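Local coordinates for hypothetical protein Atu2684 (Agrobacterium tumefaciens, PDB 2AXO) that is of unknown function but carries a thioredoxin-like domain with a disulfide in a CxxC motif, which hints at, without proving, a redox role, at residues V45-T50 / T98-G103; P116-I119 / H125-G128; V176-R181 / A223-K228. One frame throughout, in Å; residues are numbered along the deposited sequence.

Contact 1: V45-T50 / T98-G103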
loop_
_atom_site.group_PDB
_atom_site.type_symbol
_atom_site.label_atom_id
_atom_site.label_comp_id
_atom_site.label_asym_id
_atom_site.label_seq_id
_atom_site.Cartn_x
_atom_site.Cartn_y
_atom_site.Cartn_z
ATOM N N VAL A 45 -18.620 -14.378 -3.300
ATOM C CA VAL A 45 -17.234 -14.408 -2.863
ATOM C C VAL A 45 -16.904 -13.235 -1.946
ATOM O O VAL A 45 -17.228 -12.082 -2.245
ATOM C CB VAL A 45 -16.277 -14.375 -4.075
ATOM C CG1 VAL A 45 -14.827 -14.332 -3.606
ATOM C CG2 VAL A 45 -16.515 -15.602 -4.945
ATOM N N VAL A 46 -16.266 -13.539 -0.819
ATOM C CA VAL A 46 -15.870 -12.505 0.132
ATOM C C VAL A 46 -14.364 -12.573 0.353
ATOM O O VAL A 46 -13.859 -13.534 0.914
ATOM C CB VAL A 46 -16.597 -12.679 1.490
ATOM C CG1 VAL A 46 -16.088 -11.645 2.494
ATOM C CG2 VAL A 46 -18.097 -12.519 1.289
ATOM N N GLU A 47 -13.661 -11.546 -0.112
ATOM C CA GLU A 47 -12.220 -11.466 0.025
ATOM C C GLU A 47 -11.880 -10.377 1.017
ATOM O O GLU A 47 -12.079 -9.194 0.752
ATOM C CB GLU A 47 -11.581 -11.157 -1.325
ATOM C CG GLU A 47 -11.723 -12.287 -2.315
ATOM C CD GLU A 47 -11.214 -11.917 -3.687
ATOM O OE1 GLU A 47 -11.873 -11.096 -4.354
ATOM O OE2 GLU A 47 -10.149 -12.438 -4.076
ATOM N N LEU A 48 -11.367 -10.791 2.169
ATOM C CA LEU A 48 -11.014 -9.859 3.227
ATOM C C LEU A 48 -9.531 -9.533 3.265
ATOM O O LEU A 48 -8.687 -10.431 3.276
ATOM C CB LEU A 48 -11.426 -10.455 4.575
ATOM C CG LEU A 48 -10.960 -9.740 5.843
ATOM C CD1 LEU A 48 -11.749 -8.450 6.030
ATOM C CD2 LEU A 48 -11.157 -10.665 7.037
ATOM N N PHE A 49 -9.217 -8.242 3.273
ATOM C CA PHE A 49 -7.834 -7.801 3.372
ATOM C C PHE A 49 -7.696 -7.368 4.820
ATOM O O PHE A 49 -8.427 -6.499 5.302
ATOM C CB PHE A 49 -7.556 -6.669 2.384
ATOM C CG PHE A 49 -7.646 -7.118 0.956
ATOM C CD1 PHE A 49 -8.880 -7.192 0.313
ATOM C CD2 PHE A 49 -6.517 -7.597 0.296
ATOM C CE1 PHE A 49 -8.990 -7.746 -0.966
ATOM C CE2 PHE A 49 -6.616 -8.151 -0.980
ATOM C CZ PHE A 49 -7.854 -8.228 -1.612
ATOM N N THR A 50 -6.762 -8.008 5.514
ATOM C CA THR A 50 -6.570 -7.780 6.937
ATOM C C THR A 50 -5.099 -7.927 7.304
ATOM O O THR A 50 -4.246 -8.020 6.433
ATOM C CB THR A 50 -7.400 -8.832 7.718
ATOM O OG1 THR A 50 -7.223 -8.666 9.129
ATOM C CG2 THR A 50 -6.974 -10.242 7.304
ATOM N N THR A 98 -1.007 -7.510 -0.981
ATOM C CA THR A 98 -1.247 -6.082 -0.970
ATOM C C THR A 98 -1.471 -5.601 -2.404
ATOM O O THR A 98 -2.356 -4.785 -2.658
ATOM C CB THR A 98 -0.071 -5.317 -0.329
ATOM O OG1 THR A 98 0.196 -5.858 0.972
ATOM C CG2 THR A 98 -0.414 -3.839 -0.187
ATOM N N GLU A 99 -0.691 -6.118 -3.345
ATOM C CA GLU A 99 -0.859 -5.717 -4.738
ATOM C C GLU A 99 -2.257 -6.039 -5.255
ATOM O O GLU A 99 -2.804 -5.297 -6.074
ATOM C CB GLU A 99 0.196 -6.387 -5.620
ATOM C CG GLU A 99 1.604 -5.917 -5.304
ATOM C CD GLU A 99 2.625 -6.427 -6.291
ATOM O OE1 GLU A 99 2.677 -7.655 -6.512
ATOM O OE2 GLU A 99 3.382 -5.598 -6.843
ATOM N N ARG A 100 -2.839 -7.135 -4.777
ATOM C CA ARG A 100 -4.187 -7.490 -5.211
ATOM C C ARG A 100 -5.164 -6.439 -4.688
ATOM O O ARG A 100 -6.083 -6.041 -5.397
ATOM C CB ARG A 100 -4.576 -8.890 -4.714
ATOM C CG ARG A 100 -5.955 -9.368 -5.183
ATOM C CD ARG A 100 -6.115 -10.863 -4.923
ATOM N NE ARG A 100 -7.431 -11.396 -5.295
ATOM C CZ ARG A 100 -7.854 -11.564 -6.546
ATOM N NH1 ARG A 100 -7.077 -11.237 -7.574
ATOM N NH2 ARG A 100 -9.046 -12.088 -6.772
ATOM N N GLN A 101 -4.971 -5.972 -3.456
ATOM C CA GLN A 101 -5.874 -4.953 -2.941
ATOM C C GLN A 101 -5.707 -3.673 -3.770
ATOM O O GLN A 101 -6.662 -2.918 -3.941
ATOM C CB GLN A 101 -5.613 -4.676 -1.458
ATOM C CG GLN A 101 -6.573 -3.668 -0.840
ATOM C CD GLN A 101 -6.324 -3.466 0.645
ATOM O OE1 GLN A 101 -5.179 -3.474 1.099
ATOM N NE2 GLN A 101 -7.394 -3.263 1.406
ATOM N N TYR A 102 -4.502 -3.436 -4.290
ATOM C CA TYR A 102 -4.262 -2.256 -5.125
ATOM C C TYR A 102 -5.020 -2.417 -6.438
ATOM O O TYR A 102 -5.615 -1.468 -6.951
ATOM C CB TYR A 102 -2.770 -2.085 -5.446
ATOM C CG TYR A 102 -1.891 -1.803 -4.255
ATOM C CD1 TYR A 102 -2.366 -1.078 -3.166
ATOM C CD2 TYR A 102 -0.559 -2.215 -4.243
ATOM C CE1 TYR A 102 -1.537 -0.767 -2.092
ATOM C CE2 TYR A 102 0.278 -1.904 -3.176
ATOM C CZ TYR A 102 -0.222 -1.177 -2.106
ATOM O OH TYR A 102 0.607 -0.840 -1.060
ATOM N N GLY A 103 -4.982 -3.628 -6.982
ATOM C CA GLY A 103 -5.677 -3.900 -8.224
ATOM C C GLY A 103 -7.145 -3.571 -8.076
ATOM O O GLY A 103 -7.759 -2.991 -8.973
#
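R100 reaches from the helix to E47 on the strand and grips one oxygen of its carboxylate from the side. NH2 of R100 lies 2.9 Å from OE2 of E47 and uses the syn lone pair; R100 NE, at 3.2 Å from the same OE2, also comes from the syn side but 32° out of the carboxylate plane. OE2 itself sits in the guanidinium plane, at its edge, while the two flat groups are turned 61° apart. The arginine can span the gap because its chain is extended from CG to NE, and NH2 has a further partner in Q239. Two residues further along the strand, F49 meets Q101, and their side chains lie alongside one another, pointing opposite ways. CB of Q101 lies over one face of the F49 ring, 3.9 Å from its centroid, a CH-pi contact displaced toward the rim; the amide follows nearly parallel to the ring, 16° off. Y82, Q117 and Y114 hold that buried amide by hydrogen bonds to its oxygen and nitrogen, fixing its rotation. Helix 95-107 thus packs on the face of the four-stranded sheet that carries E47 and F49, while L48 turns to helix 58-70 and Y78 of strand 74-79 stacks on F49.

Contact 2: P116-I119 / H125-G128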
loop_
_atom_site.group_PDB
_atom_site.type_symbol
_atom_site.label_atom_id
_atom_site.label_comp_id
_atom_site.label_asym_id
_atom_site.label_seq_id
_atom_site.Cartn_x
_atom_site.Cartn_y
_atom_site.Cartn_z
ATOM N N PRO A 116 -9.858 -3.185 8.011
ATOM C CA PRO A 116 -10.236 -4.348 7.205
ATOM C C PRO A 116 -11.187 -3.977 6.071
ATOM O O PRO A 116 -12.168 -3.253 6.276
ATOM C CB PRO A 116 -10.886 -5.271 8.231
ATOM C CG PRO A 116 -11.564 -4.303 9.144
ATOM C CD PRO A 116 -10.542 -3.205 9.317
ATOM N N GLN A 117 -10.890 -4.474 4.875
ATOM C CA GLN A 117 -11.707 -4.203 3.704
ATOM C C GLN A 117 -12.126 -5.505 3.043
ATOM O O GLN A 117 -11.292 -6.363 2.758
ATOM C CB GLN A 117 -10.928 -3.368 2.687
ATOM C CG GLN A 117 -11.687 -3.143 1.387
ATOM C CD GLN A 117 -10.878 -2.377 0.361
ATOM O OE1 GLN A 117 -9.816 -2.824 -0.069
ATOM N NE2 GLN A 117 -11.384 -1.219 -0.046
ATOM N N ALA A 118 -13.422 -5.658 2.803
ATOM C CA ALA A 118 -13.901 -6.861 2.152
ATOM C C ALA A 118 -14.345 -6.511 0.740
ATOM O O ALA A 118 -15.038 -5.515 0.520
ATOM C CB ALA A 118 -15.058 -7.474 2.939
ATOM N N ILE A 119 -13.918 -7.327 -0.216
ATOM C CA ILE A 119 -14.282 -7.136 -1.611
ATOM C C ILE A 119 -15.316 -8.221 -1.902
ATOM O O ILE A 119 -15.075 -9.399 -1.641
ATOM C CB ILE A 119 -13.041 -7.297 -2.535
ATOM C CG1 ILE A 119 -11.958 -6.280 -2.144
ATOM C CG2 ILE A 119 -13.446 -7.127 -3.994
ATOM C CD1 ILE A 119 -12.385 -4.819 -2.280
ATOM N N HIS A 125 -16.686 -2.912 -2.470
ATOM C CA HIS A 125 -16.024 -3.037 -1.178
ATOM C C HIS A 125 -16.939 -2.607 -0.038
ATOM O O HIS A 125 -17.872 -1.825 -0.232
ATOM C CB HIS A 125 -14.749 -2.192 -1.164
ATOM C CG HIS A 125 -14.997 -0.731 -0.968
ATOM N ND1 HIS A 125 -14.798 -0.099 0.242
ATOM C CD2 HIS A 125 -15.469 0.215 -1.814
ATOM C CE1 HIS A 125 -15.141 1.172 0.133
ATOM N NE2 HIS A 125 -15.552 1.389 -1.105
ATOM N N VAL A 126 -16.666 -3.134 1.151
ATOM C CA VAL A 126 -17.441 -2.826 2.345
ATOM C C VAL A 126 -16.575 -3.074 3.571
ATOM O O VAL A 126 -15.587 -3.808 3.498
ATOM C CB VAL A 126 -18.689 -3.730 2.464
ATOM C CG1 VAL A 126 -19.680 -3.425 1.352
ATOM C CG2 VAL A 126 -18.270 -5.187 2.417
ATOM N N LYS A 127 -16.935 -2.455 4.691
ATOM C CA LYS A 127 -16.188 -2.658 5.925
ATOM C C LYS A 127 -16.147 -4.156 6.191
ATOM O O LYS A 127 -17.165 -4.838 6.084
ATOM C CB LYS A 127 -16.876 -1.959 7.099
ATOM C CG LYS A 127 -16.628 -0.466 7.201
ATOM C CD LYS A 127 -17.202 0.303 6.029
ATOM C CE LYS A 127 -17.253 1.797 6.341
ATOM N NZ LYS A 127 -15.930 2.332 6.771
ATOM N N GLY A 128 -14.973 -4.666 6.544
ATOM C CA GLY A 128 -14.840 -6.089 6.801
ATOM C C GLY A 128 -15.724 -6.667 7.895
ATOM O O GLY A 128 -16.106 -7.838 7.824
#
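H125 lays its CB against the end of I119, whose CD1 comes within 3.7 Å, and beside the amide of Q117. That amide nitrogen, NE2, passes the imidazole obliquely at 3.6 Å from ND1 of H125, the two planes 68° apart. The polar ends are engaged with others: ND1 of H125 is hydrogen-bonded to the Y114 hydroxyl, and OE1 of Q117 to NE2 of Q101. Q117 runs out fully extended, with CG anti to the backbone N (chi1 175°), and this brings its end back toward the histidine although its CB points away from segment 125-128. On the other face of the pair, CB of A118 meets CG2 of V126 at 4.0 Å. Between the faces runs the backbone ladder. A118 and V126 form a hydrogen-bonded antiparallel pair, with A118 N to V126 O at 2.9 Å and V126 N to A118 O at 3.0 Å; CA of H125 adds a CA-H...O contact to A118 O. At the open end G128 N reaches P116 O at 3.2 Å, from well above the carbonyl plane. P116 follows a cis peptide and touches C57 of the CxxC disulfide. A cis-proline facing that disulfide, followed by a beta hairpin at the sheet edge, is characteristic of the thioredoxin fold.

Contact 3: V176-R181 / A223-K228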
loop_
_atom_site.group_PDB
_atom_site.type_symbol
_atom_site.label_atom_id
_atom_site.label_comp_id
_atom_site.label_asym_id
_atom_site.label_seq_id
_atom_site.Cartn_x
_atom_site.Cartn_y
_atom_site.Cartn_z
ATOM N N VAL A 176 -6.582 -19.226 -9.116
ATOM C CA VAL A 176 -6.572 -20.125 -7.970
ATOM C C VAL A 176 -5.836 -19.456 -6.824
ATOM O O VAL A 176 -4.680 -19.044 -6.966
ATOM C CB VAL A 176 -5.875 -21.467 -8.279
ATOM C CG1 VAL A 176 -5.880 -22.355 -7.033
ATOM C CG2 VAL A 176 -6.577 -22.171 -9.428
ATOM N N ALA A 177 -6.522 -19.341 -5.693
ATOM C CA ALA A 177 -5.951 -18.737 -4.501
ATOM C C ALA A 177 -5.734 -19.857 -3.493
ATOM O O ALA A 177 -6.685 -20.518 -3.062
ATOM C CB ALA A 177 -6.898 -17.679 -3.932
ATOM N N TYR A 178 -4.473 -20.081 -3.141
ATOM C CA TYR A 178 -4.111 -21.132 -2.197
ATOM C C TYR A 178 -4.084 -20.566 -0.786
ATOM O O TYR A 178 -3.563 -19.479 -0.557
ATOM C CB TYR A 178 -2.734 -21.689 -2.564
ATOM C CG TYR A 178 -2.672 -22.270 -3.963
ATOM C CD1 TYR A 178 -3.101 -23.575 -4.216
ATOM C CD2 TYR A 178 -2.204 -21.509 -5.036
ATOM C CE1 TYR A 178 -3.063 -24.114 -5.509
ATOM C CE2 TYR A 178 -2.164 -22.034 -6.333
ATOM C CZ TYR A 178 -2.594 -23.333 -6.561
ATOM O OH TYR A 178 -2.564 -23.845 -7.838
ATOM N N PHE A 179 -4.651 -21.303 0.162
ATOM C CA PHE A 179 -4.670 -20.841 1.540
ATOM C C PHE A 179 -4.484 -21.968 2.532
ATOM O O PHE A 179 -4.599 -23.154 2.195
ATOM C CB PHE A 179 -5.997 -20.129 1.855
ATOM C CG PHE A 179 -7.214 -20.974 1.606
ATOM C CD1 PHE A 179 -7.942 -20.829 0.428
ATOM C CD2 PHE A 179 -7.622 -21.933 2.538
ATOM C CE1 PHE A 179 -9.058 -21.623 0.174
ATOM C CE2 PHE A 179 -8.735 -22.737 2.298
ATOM C CZ PHE A 179 -9.457 -22.582 1.112
ATOM N N THR A 180 -4.163 -21.579 3.759
ATOM C CA THR A 180 -4.033 -22.525 4.844
ATOM C C THR A 180 -5.445 -22.502 5.411
ATOM O O THR A 180 -6.122 -21.476 5.364
ATOM C CB THR A 180 -3.020 -22.046 5.918
ATOM O OG1 THR A 180 -3.382 -20.732 6.376
ATOM C CG2 THR A 180 -1.612 -22.009 5.339
ATOM N N ARG A 181 -5.904 -23.638 5.909
ATOM C CA ARG A 181 -7.241 -23.732 6.468
ATOM C C ARG A 181 -7.333 -22.873 7.726
ATOM O O ARG A 181 -8.146 -21.951 7.806
ATOM C CB ARG A 181 -7.541 -25.195 6.779
ATOM C CG ARG A 181 -8.804 -25.445 7.554
ATOM C CD ARG A 181 -10.037 -25.031 6.790
ATOM N NE ARG A 181 -11.211 -25.658 7.380
ATOM C CZ ARG A 181 -12.460 -25.342 7.079
ATOM N NH1 ARG A 181 -12.710 -24.389 6.185
ATOM N NH2 ARG A 181 -13.455 -25.981 7.674
ATOM N N ALA A 223 0.676 -32.744 -9.646
ATOM C CA ALA A 223 0.862 -33.137 -8.253
ATOM C C ALA A 223 1.379 -31.984 -7.397
ATOM O O ALA A 223 1.064 -31.898 -6.209
ATOM C CB ALA A 223 1.818 -34.312 -8.174
ATOM N N SER A 224 2.173 -31.101 -7.997
ATOM C CA SER A 224 2.715 -29.955 -7.272
ATOM C C SER A 224 1.579 -29.093 -6.726
ATOM O O SER A 224 1.703 -28.472 -5.669
ATOM C CB SER A 224 3.603 -29.117 -8.195
ATOM O OG SER A 224 2.892 -28.726 -9.355
ATOM N N VAL A 225 0.469 -29.053 -7.456
ATOM C CA VAL A 225 -0.682 -28.274 -7.026
ATOM C C VAL A 225 -1.426 -29.030 -5.933
ATOM O O VAL A 225 -1.861 -28.441 -4.947
ATOM C CB VAL A 225 -1.634 -27.990 -8.206
ATOM C CG1 VAL A 225 -2.891 -27.284 -7.711
ATOM C CG2 VAL A 225 -0.924 -27.120 -9.235
ATOM N N VAL A 226 -1.564 -30.338 -6.110
ATOM C CA VAL A 226 -2.235 -31.161 -5.118
ATOM C C VAL A 226 -1.587 -30.929 -3.758
ATOM O O VAL A 226 -2.275 -30.730 -2.757
ATOM C CB VAL A 226 -2.129 -32.661 -5.473
ATOM C CG1 VAL A 226 -2.714 -33.506 -4.354
ATOM C CG2 VAL A 226 -2.849 -32.939 -6.784
ATOM N N ALA A 227 -0.257 -30.948 -3.729
ATOM C CA ALA A 227 0.482 -30.740 -2.492
ATOM C C ALA A 227 0.144 -29.392 -1.858
ATOM O O ALA A 227 0.008 -29.291 -0.642
ATOM C CB ALA A 227 1.986 -30.831 -2.758
ATOM N N LYS A 228 0.006 -28.356 -2.680
ATOM C CA LYS A 228 -0.317 -27.036 -2.153
ATOM C C LYS A 228 -1.730 -26.978 -1.588
ATOM O O LYS A 228 -1.946 -26.433 -0.510
ATOM C CB LYS A 228 -0.137 -25.962 -3.232
ATOM C CG LYS A 228 1.285 -25.872 -3.755
ATOM C CD LYS A 228 1.608 -24.503 -4.312
ATOM C CE LYS A 228 0.759 -24.144 -5.508
ATOM N NZ LYS A 228 1.047 -22.737 -5.911
#
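K228 arches over one face of the Y178 ring. Its chain is extended at chi2 but bends at chi3 (-63°), which carries CE over the ring centre, 3.6 Å from the centroid, and brings NZ across the CE2 side. The ammonium nitrogen then stands 3.7 Å from the same Y178 centroid, 29° off the ring normal, so a CH-pi contact and a cation-pi contact share one face. The charge is not left to the ring alone: D205 forms a salt bridge with NZ, and Q207 adds a weak hydrogen bond, so acid and aromatic ring together should favour the protonated lysine. Y178 sends CG anti to its own carbonyl carbon (chi1 -59°), pointing the ring at the helix. V225 meets that ring at its edge, with CG1 3.5 Å from Y178 OH and 3.9 Å from Y178 CE1. Against the opposite face rests V176 CG1, from the same strand, so the ring is sandwiched between an aliphatic branch and the lysine. Y204 of strand 196-212 and C234 of strand 232-241 also touch Y178. The arrangement is plain helix-on-sheet packing: the short helix 223-229, in the connection between strands 217-221 and 232-241, is pinned to the antiparallel sheet built on strand 172-186.

Overall arrangement
From the N terminus, strand 45-50 comes first, and contact 1 closes a loop of 47 residues that takes in helix 58-70 and strand 74-79 before helix 95-107 returns to it. Contact 2 follows as a tight hairpin with five residues between its segments. Contact 3 then closes 41 residues, mostly strand, between 176-181 and 223-228. The three loops run in series; none nests in or crosses another. Contacts 1 and 2 touch, their centres about 9 Å apart, because strands 45-50 and 117-120 are neighbours in the thioredoxin-like sheet. Contact 3 ties helix 223-229 to the four-stranded antiparallel sheet that contains strand 172-186, its centre about 25 Å from that of contact 2, across the chain's centre.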